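Local coordinates for lipid A deacylase PagL (Pseudomonas aeruginosa, PDB 2ERV), which removes the 3-O-linked primary acyl chain of lipid A by ester hydrolysis, as a homodimeric beta-barrel enzyme of the outer membrane, at residues 85-90 with 100-105; 43-48 with 58-63. All coordinates share one frame; numbering follows the deposited sequence.

Interaction 1: 85-90 with 100-105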
loop_
_atom_site.group_PDB
_atom_site.type_symbol
_atom_site.label_atom_id
_atom_site.label_comp_id
_atom_site.label_asym_id
_atom_site.label_seq_id
_atom_site.Cartn_x
_atom_site.Cartn_y
_atom_site.Cartn_z
ATOM N N VAL A 85 -2.252 6.163 7.555
ATOM C CA VAL A 85 -3.306 5.847 8.509
ATOM C C VAL A 85 -4.391 5.095 7.759
ATOM O O VAL A 85 -4.566 5.333 6.579
ATOM C CB VAL A 85 -3.859 7.144 9.162
ATOM C CG1 VAL A 85 -2.699 7.910 9.906
ATOM C CG2 VAL A 85 -4.511 8.053 8.113
ATOM N N ALA A 86 -5.098 4.216 8.460
ATOM C CA ALA A 86 -6.139 3.354 7.885
ATOM C C ALA A 86 -7.284 3.207 8.881
ATOM O O ALA A 86 -7.048 3.146 10.091
ATOM C CB ALA A 86 -5.561 1.956 7.561
ATOM N N ALA A 87 -8.512 3.101 8.359
ATOM C CA ALA A 87 -9.694 2.827 9.159
ATOM C C ALA A 87 -10.338 1.577 8.576
ATOM O O ALA A 87 -10.633 1.557 7.375
ATOM C CB ALA A 87 -10.694 4.032 9.078
ATOM N N PHE A 88 -10.533 0.558 9.421
ATOM C CA PHE A 88 -11.165 -0.670 9.010
ATOM C C PHE A 88 -12.653 -0.646 9.383
ATOM O O PHE A 88 -13.072 0.070 10.332
ATOM C CB PHE A 88 -10.479 -1.899 9.648
ATOM C CG PHE A 88 -9.113 -2.230 9.041
ATOM C CD1 PHE A 88 -8.952 -3.363 8.239
ATOM C CD2 PHE A 88 -7.996 -1.445 9.319
ATOM C CE1 PHE A 88 -7.648 -3.700 7.677
ATOM C CE2 PHE A 88 -6.707 -1.736 8.744
ATOM C CZ PHE A 88 -6.542 -2.885 7.947
ATOM N N SER A 89 -13.426 -1.435 8.647
ATOM C CA SER A 89 -14.871 -1.529 8.872
ATOM C C SER A 89 -15.217 -2.356 10.107
ATOM O O SER A 89 -16.381 -2.358 10.533
ATOM C CB SER A 89 -15.573 -2.052 7.608
ATOM O OG SER A 89 -15.275 -3.420 7.426
ATOM N N GLY A 90 -14.236 -3.044 10.702
ATOM C CA GLY A 90 -14.442 -3.732 12.010
ATOM C C GLY A 90 -13.091 -3.947 12.667
ATOM O O GLY A 90 -12.056 -3.588 12.086
ATOM N N SER A 100 -8.452 -2.323 17.368
ATOM C CA SER A 100 -9.042 -1.065 16.943
ATOM C C SER A 100 -9.349 -1.082 15.435
ATOM O O SER A 100 -8.681 -1.782 14.670
ATOM C CB SER A 100 -8.097 0.088 17.261
ATOM O OG SER A 100 -6.867 -0.010 16.566
ATOM N N SER A 101 -10.353 -0.302 15.043
ATOM C CA SER A 101 -10.695 0.013 13.658
ATOM C C SER A 101 -9.603 0.893 13.061
ATOM O O SER A 101 -9.165 0.672 11.925
ATOM C CB SER A 101 -12.024 0.802 13.592
ATOM O OG SER A 101 -12.095 1.483 12.307
ATOM N N LEU A 102 -9.148 1.884 13.826
ATOM C CA LEU A 102 -8.094 2.786 13.381
ATOM C C LEU A 102 -6.697 2.188 13.587
ATOM O O LEU A 102 -6.386 1.643 14.678
ATOM C CB LEU A 102 -8.154 4.125 14.110
ATOM C CG LEU A 102 -9.472 4.895 14.196
ATOM C CD1 LEU A 102 -9.196 6.198 14.978
ATOM C CD2 LEU A 102 -9.980 5.195 12.811
ATOM N N ASN A 103 -5.858 2.311 12.545
ATOM C CA ASN A 103 -4.560 1.648 12.531
ATOM C C ASN A 103 -3.594 2.453 11.695
ATOM O O ASN A 103 -4.025 3.219 10.823
ATOM C CB ASN A 103 -4.669 0.221 11.951
ATOM C CG ASN A 103 -5.257 -0.783 12.932
ATOM O OD1 ASN A 103 -4.543 -1.287 13.796
ATOM N ND2 ASN A 103 -6.554 -1.069 12.813
ATOM N N PHE A 104 -2.291 2.252 11.924
ATOM C CA PHE A 104 -1.277 2.844 11.057
ATOM C C PHE A 104 -1.122 1.906 9.859
ATOM O O PHE A 104 -1.489 0.745 9.931
ATOM C CB PHE A 104 0.066 2.962 11.780
ATOM C CG PHE A 104 0.031 3.836 13.029
ATOM C CD1 PHE A 104 0.276 5.202 12.936
ATOM C CD2 PHE A 104 -0.205 3.280 14.280
ATOM C CE1 PHE A 104 0.243 6.016 14.082
ATOM C CE2 PHE A 104 -0.221 4.095 15.445
ATOM C CZ PHE A 104 -0.002 5.474 15.322
ATOM N N GLU A 105 -0.600 2.435 8.767
ATOM C CA GLU A 105 -0.281 1.663 7.574
ATOM C C GLU A 105 1.194 1.874 7.329
ATOM O O GLU A 105 1.571 3.007 7.111
ATOM C CB GLU A 105 -1.004 2.252 6.358
ATOM C CG GLU A 105 -0.749 1.503 5.042
ATOM C CD GLU A 105 -1.505 2.115 3.863
ATOM O OE1 GLU A 105 -1.321 3.338 3.628
ATOM O OE2 GLU A 105 -2.314 1.380 3.184
#
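The carbonyl oxygen of S101 receives two N-H groups, one from each segment. The backbone N of F88 donates to S101 O across the contact at 2.9 Å, standing 40° out of the carbonyl plane, and ND2 of N103 adds a weak bond to the same oxygen. ND2 of N103 makes its firmer bond to S100 O, at 2.9 Å, and the two carbonyls, one of them only weakly, probably limit the rotation of the carboxamide. S101 also grips F88 a second time. Its OG, anti to the backbone N (chi1 161°), donates to F88 O at 2.6 Å, in the carbonyl plane and on a lone pair. Both backbone polar atoms of F88 are thus bound by one residue, just beyond the last regular bridge, A87 with L102.

Farther along, A86 and N103 form a hydrogen-bonded antiparallel pair: A86 N lies 2.8 Å from N103 O, and N103 N lies 2.9 Å from A86 O. On the face carrying these two side chains, the carboxamide of N103 crosses the F88 ring with the planes 87° apart, ND2 reaching CD2 of F88 at 3.8 Å. The other face bears V85, A87, L102 and F104; here CD2 of L102 approaches CB of A87 at 4.0 Å. This apolar side is consistent with exposure to the lipid around a transmembrane strand pair.

E105 turns its carboxylate elsewhere, to a salt bridge with R18. S100 OG donates to L102 O at 2.6 Å and is also bonded to ND2 of N129, a residue critical for activity, whose side chain N103 touches as well. The serine and amide bonds that close the strand end therefore probably help to position N129 from the second shell.

Interaction 2: 43-48 with 58-63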
loop_
_atom_site.group_PDB
_atom_site.type_symbol
_atom_site.label_atom_id
_atom_site.label_comp_id
_atom_site.label_asym_id
_atom_site.label_seq_id
_atom_site.Cartn_x
_atom_site.Cartn_y
_atom_site.Cartn_z
ATOM N N ALA A 43 -4.232 7.081 -1.745
ATOM C CA ALA A 43 -5.533 6.731 -1.135
ATOM C C ALA A 43 -5.908 5.298 -1.571
ATOM O O ALA A 43 -5.785 4.951 -2.757
ATOM C CB ALA A 43 -6.607 7.724 -1.575
ATOM N N GLY A 44 -6.336 4.471 -0.620
ATOM C CA GLY A 44 -6.551 3.062 -0.907
ATOM C C GLY A 44 -7.872 2.580 -0.345
ATOM O O GLY A 44 -8.268 2.943 0.774
ATOM N N TYR A 45 -8.577 1.777 -1.130
ATOM C CA TYR A 45 -9.744 1.112 -0.595
ATOM C C TYR A 45 -9.434 -0.403 -0.701
ATOM O O TYR A 45 -9.157 -0.870 -1.788
ATOM C CB TYR A 45 -11.021 1.486 -1.391
ATOM C CG TYR A 45 -12.017 0.403 -1.194
ATOM C CD1 TYR A 45 -12.639 0.227 0.045
ATOM C CD2 TYR A 45 -12.244 -0.550 -2.194
ATOM C CE1 TYR A 45 -13.507 -0.829 0.259
ATOM C CE2 TYR A 45 -13.111 -1.627 -1.991
ATOM C CZ TYR A 45 -13.738 -1.756 -0.757
ATOM O OH TYR A 45 -14.589 -2.838 -0.540
ATOM N N THR A 46 -9.484 -1.155 0.403
ATOM C CA THR A 46 -9.020 -2.562 0.361
ATOM C C THR A 46 -10.130 -3.430 0.842
ATOM O O THR A 46 -10.792 -3.090 1.817
ATOM C CB THR A 46 -7.755 -2.777 1.246
ATOM O OG1 THR A 46 -6.695 -1.895 0.798
ATOM C CG2 THR A 46 -7.193 -4.204 1.104
ATOM N N TYR A 47 -10.353 -4.540 0.142
ATOM C CA TYR A 47 -11.230 -5.578 0.675
ATOM C C TYR A 47 -10.351 -6.739 1.148
ATOM O O TYR A 47 -9.407 -7.129 0.458
ATOM C CB TYR A 47 -12.211 -6.083 -0.416
ATOM C CG TYR A 47 -13.059 -7.240 0.039
ATOM C CD1 TYR A 47 -14.178 -7.014 0.820
ATOM C CD2 TYR A 47 -12.755 -8.545 -0.309
ATOM C CE1 TYR A 47 -14.961 -8.059 1.264
ATOM C CE2 TYR A 47 -13.574 -9.621 0.146
ATOM C CZ TYR A 47 -14.653 -9.334 0.916
ATOM O OH TYR A 47 -15.494 -10.322 1.373
ATOM N N TRP A 48 -10.697 -7.278 2.311
ATOM C CA TRP A 48 -9.949 -8.330 2.971
ATOM C C TRP A 48 -10.881 -9.501 3.089
ATOM O O TRP A 48 -11.869 -9.385 3.829
ATOM C CB TRP A 48 -9.612 -7.901 4.420
ATOM C CG TRP A 48 -8.733 -6.625 4.494
ATOM C CD1 TRP A 48 -9.167 -5.312 4.374
ATOM C CD2 TRP A 48 -7.307 -6.557 4.603
ATOM N NE1 TRP A 48 -8.095 -4.442 4.438
ATOM C CE2 TRP A 48 -6.940 -5.186 4.575
ATOM C CE3 TRP A 48 -6.280 -7.522 4.737
ATOM C CZ2 TRP A 48 -5.598 -4.764 4.678
ATOM C CZ3 TRP A 48 -4.985 -7.103 4.850
ATOM C CH2 TRP A 48 -4.634 -5.741 4.812
ATOM N N HIS A 58 -13.434 -4.140 5.052
ATOM C CA HIS A 58 -12.954 -3.112 4.111
ATOM C C HIS A 58 -12.101 -2.146 4.906
ATOM O O HIS A 58 -12.347 -1.939 6.094
ATOM C CB HIS A 58 -14.148 -2.328 3.529
ATOM C CG HIS A 58 -15.224 -3.204 2.959
ATOM N ND1 HIS A 58 -15.284 -3.529 1.622
ATOM C CD2 HIS A 58 -16.255 -3.849 3.554
ATOM C CE1 HIS A 58 -16.330 -4.308 1.412
ATOM N NE2 HIS A 58 -16.923 -4.536 2.571
ATOM N N SER A 59 -11.100 -1.570 4.270
ATOM C CA SER A 59 -10.317 -0.529 4.915
ATOM C C SER A 59 -10.159 0.649 3.954
ATOM O O SER A 59 -10.118 0.471 2.739
ATOM C CB SER A 59 -8.952 -1.060 5.391
ATOM O OG SER A 59 -8.118 -1.380 4.303
ATOM N N LEU A 60 -10.091 1.850 4.520
ATOM C CA LEU A 60 -9.810 3.054 3.748
ATOM C C LEU A 60 -8.501 3.561 4.343
ATOM O O LEU A 60 -8.371 3.673 5.552
ATOM C CB LEU A 60 -10.893 4.108 3.990
ATOM C CG LEU A 60 -12.042 4.437 3.026
ATOM C CD1 LEU A 60 -12.388 3.315 2.051
ATOM C CD2 LEU A 60 -13.339 4.956 3.773
ATOM N N SER A 61 -7.539 3.863 3.489
ATOM C CA SER A 61 -6.238 4.297 3.992
ATOM C C SER A 61 -5.705 5.465 3.175
ATOM O O SER A 61 -6.116 5.717 2.030
ATOM C CB SER A 61 -5.276 3.104 3.953
ATOM O OG SER A 61 -5.169 2.666 2.626
ATOM N N PHE A 62 -4.827 6.228 3.795
ATOM C CA PHE A 62 -4.220 7.348 3.158
ATOM C C PHE A 62 -2.780 7.512 3.666
ATOM O O PHE A 62 -2.552 7.500 4.866
ATOM C CB PHE A 62 -5.004 8.624 3.455
ATOM C CG PHE A 62 -4.427 9.817 2.779
ATOM C CD1 PHE A 62 -4.743 10.089 1.455
ATOM C CD2 PHE A 62 -3.513 10.631 3.447
ATOM C CE1 PHE A 62 -4.178 11.168 0.813
ATOM C CE2 PHE A 62 -2.956 11.716 2.795
ATOM C CZ PHE A 62 -3.302 11.987 1.495
ATOM N N ALA A 63 -1.820 7.653 2.747
ATOM C CA ALA A 63 -0.399 7.723 3.102
ATOM C C ALA A 63 0.384 8.621 2.173
ATOM O O ALA A 63 0.131 8.612 0.948
ATOM C CB ALA A 63 0.248 6.271 3.095
HETATM O O HOH W 1 -6.916 0.360 2.476
#
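Strands 43-48 and 58-63 run antiparallel at 161°, their axes 4.7 Å apart at closest approach, with G44-S61 and T46-S59 as hydrogen-bonded pairs and A43-F62, Y45-L60 and Y47-H58 as non-hydrogen-bonded ones. Each hydrogen-bonded pair exchanges both of its N-H···O bonds.

On the face of T46, S59 and S61, one water ties three hydroxyls together. It lies 2.8 Å from T46 OG1, 2.8 Å from S59 OG and 2.9 Å from S61 OG, and donates weakly to G44 O. The S59 hydroxyl sits between its backbone N and carbonyl carbon (chi1 68°), where it also meets the indole of W48. NE1 of W48 donates to S59 OG at 3.1 Å in a nearly straight bond, with the oxygen in the ring plane. CG2 of T46 lies over one face of that indole, offset toward the rim, so the ring is held at an edge by a polar contact and on a face by an apolar one. S61 OG has a further partner in the carboxylate of E105.

The opposite face is largely aromatic. Y45 and H58 lie side by side, pointing the same way, with their rings rim to rim and the planes 20° apart. Y45 OH and H58 ND1 form a hydrogen bond modelled at a very short 2.4 Å, a length best treated as doubtful. CD1 of Y47 meets CE1 of H58 obliquely at 3.5 Å, completing a three-ring cluster, while CD1 of L60 reaches the edge of the Y45 ring at 3.7 Å from CD1 of Y45.

A bound detergent molecule touches A43, G44 and Y45. Hydroxyls, a water and the W48 indole on one face, with Y45, Y47, L60 and F62 on the other, are consistent with the inside-outside alternation of a hairpin in an outer-membrane barrel.

Overall arrangement
Interactions 1 and 2 are neighbouring strand pairings of one barrel wall, their centres about 9 Å apart, joined where strand 57-70 pairs with strand 75-88. The seam is probably hydrogen-bonded: A87 N lies 2.9 Å from L60 O, and S89 N 2.8 Å from H58 O. CE1 of F88 also packs on NE1 of W48 at 3.4 Å, linking the two ring systems. Both contacts approach the charge relay system of H126, S128 and E140: in interaction 1 the N103 side chain is about 5 Å from that of S128, and in interaction 2 the W48 side chain is about 6 Å from that of E140. Bound detergent lies about 4 Å from the Y45 side chain.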